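Local coordinates for pectate lyase II (Xanthomonas campestris pv. campestris, PDB 2QY1), which probably cleaves pectate by lyase chemistry and is a secreted enzyme of polysaccharide degradation, at residues A25-S28 and A29-Y33. The protein carries 2 engineered substitutions. Numbering follows the deposited sequence.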
loop_
_atom_site.group_PDB
_atom_site.type_symbol
_atom_site.label_atom_id
_atom_site.label_comp_id
_atom_site.label_asym_id
_atom_site.label_seq_id
_atom_site.Cartn_x
_atom_site.Cartn_y
_atom_site.Cartn_z
ATOM N N ALA A 25 10.245 -5.647 -21.285
ATOM C CA ALA A 25 11.264 -6.628 -20.915
ATOM C C ALA A 25 10.907 -7.341 -19.610
ATOM O O ALA A 25 11.126 -8.546 -19.480
ATOM C CB ALA A 25 12.634 -5.970 -20.812
ATOM N N MET A 26 10.352 -6.598 -18.653
ATOM C CA MET A 26 9.935 -7.179 -17.378
ATOM C C MET A 26 8.818 -8.196 -17.597
ATOM O O MET A 26 8.879 -9.310 -17.074
ATOM C CB MET A 26 9.493 -6.095 -16.389
ATOM C CG MET A 26 9.179 -6.627 -14.986
ATOM S SD MET A 26 8.696 -5.348 -13.811
ATOM C CE MET A 26 10.254 -4.506 -13.556
ATOM N N GLN A 27 7.812 -7.810 -18.381
ATOM C CA GLN A 27 6.685 -8.692 -18.684
ATOM C C GLN A 27 7.144 -9.950 -19.415
ATOM O O GLN A 27 6.728 -11.057 -19.066
ATOM C CB GLN A 27 5.611 -7.961 -19.499
ATOM C CG GLN A 27 4.305 -8.746 -19.637
ATOM C CD GLN A 27 3.640 -9.014 -18.297
ATOM O OE1 GLN A 27 3.194 -8.091 -17.619
ATOM N NE2 GLN A 27 3.565 -10.282 -17.913
ATOM N N SER A 28 8.004 -9.778 -20.418
ATOM C CA SER A 28 8.543 -10.909 -21.177
ATOM C C SER A 28 9.240 -11.926 -20.273
ATOM O O SER A 28 9.056 -13.134 -20.439
ATOM C CB SER A 28 9.498 -10.425 -22.272
ATOM O OG SER A 28 10.052 -11.526 -22.971
ATOM N N ALA A 29 10.025 -11.432 -19.318
ATOM C CA ALA A 29 10.748 -12.294 -18.379
ATOM C C ALA A 29 9.798 -13.043 -17.442
ATOM O O ALA A 29 10.035 -14.205 -17.111
ATOM C CB ALA A 29 11.769 -11.488 -17.587
ATOM N N ILE A 30 8.724 -12.376 -17.030
ATOM C CA ILE A 30 7.663 -13.010 -16.246
ATOM C C ILE A 30 6.920 -14.067 -17.074
ATOM O O ILE A 30 6.659 -15.163 -16.582
ATOM C CB ILE A 30 6.677 -11.961 -15.669
ATOM C CG1 ILE A 30 7.382 -11.112 -14.611
ATOM C CG2 ILE A 30 5.447 -12.627 -15.046
ATOM C CD1 ILE A 30 6.724 -9.788 -14.357
ATOM N N ASP A 31 6.604 -13.733 -18.329
ATOM C CA ASP A 31 5.887 -14.640 -19.232
ATOM C C ASP A 31 6.674 -15.926 -19.508
ATOM O O ASP A 31 6.090 -17.009 -19.604
ATOM C CB ASP A 31 5.564 -13.952 -20.568
ATOM C CG ASP A 31 4.574 -12.793 -20.434
ATOM O OD1 ASP A 31 3.935 -12.627 -19.368
ATOM O OD2 ASP A 31 4.436 -12.037 -21.418
ATOM N N SER A 32 7.995 -15.794 -19.634
ATOM C CA SER A 32 8.884 -16.920 -19.936
ATOM C C SER A 32 9.134 -17.819 -18.724
ATOM O O SER A 32 9.439 -19.000 -18.870
ATOM C CB SER A 32 10.222 -16.405 -20.476
ATOM O OG SER A 32 10.040 -15.673 -21.675
ATOM N N TYR A 33 9.003 -17.237 -17.537
ATOM C CA TYR A 33 9.240 -17.911 -16.261
ATOM C C TYR A 33 8.281 -19.087 -16.047
ATOM O O TYR A 33 7.092 -18.987 -16.348
ATOM C CB TYR A 33 9.113 -16.869 -15.145
ATOM C CG TYR A 33 9.245 -17.356 -13.719
ATOM C CD1 TYR A 33 10.317 -18.155 -13.315
ATOM C CD2 TYR A 33 8.318 -16.963 -12.754
ATOM C CE1 TYR A 33 10.437 -18.581 -11.994
ATOM C CE2 TYR A 33 8.431 -17.376 -11.437
ATOM C CZ TYR A 33 9.489 -18.183 -11.062
ATOM O OH TYR A 33 9.594 -18.585 -9.752
HETATM O O HOH W 1 11.660 -13.552 -22.065
HETATM O O HOH W 2 8.233 -14.237 -22.922
#
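The carbonyl O of Ala25 accepts the backbone N-H of Ala29, the first of four successive i to i+4 hydrogen bonds that carry helix 23-32 through its last turns. Met26 continues the series with Ile30 N, and their side chains lie alongside each other, with Met26 CG 4.1 Å from Ile30 CD1. Both are buried: they rest on Val66 of strand 65-69, and Met26 reaches Leu41 and Ile76 as well, so this face of the helix covers one end of the parallel beta-helix. Gln27 is gripped twice by Asp31. Its carbonyl O takes Asp31 N at 2.8 Å, while its side chain, leaving anti to the backbone N (chi1 -170°) and then bending at chi2 (62°), brings NE2 to 2.8 Å from Asp31 OD1. That carboxylate oxygen also lies 3.2 Å from Gln27 O, two acceptors that form no bond, and the NE2 and backbone N-H bonds probably offset their repulsion. The carboxylate oxygen lies close to the amide plane, but the amide nitrogen approaches from above the carboxylate plane; the two flat groups are turned 31° apart. At the other corner of the amide, Gln27 OE1 accepts the N-H of Gln67, fixing which way round the amide sits and tying the helix to strand 65-69. Ser28 O receives Ser32 N at 3.0 Å, and two waters add a second layer on this solvent-facing side. Water 1 spans the hydroxyls, 2.7 Å from both Ser28 OG and Ser32 OG; water 2 donates to Ser28 O and also hydrogen-bonds Ser32 OG. Chemically, the contact is two-sided: apolar contacts seat the helix on the coil, whereas amide, carboxylate, hydroxyls and water link successive turns, and the Gln67 N-H drawing on OE1 would tend to make NE2 a somewhat stronger donor to the Asp31 carboxylate.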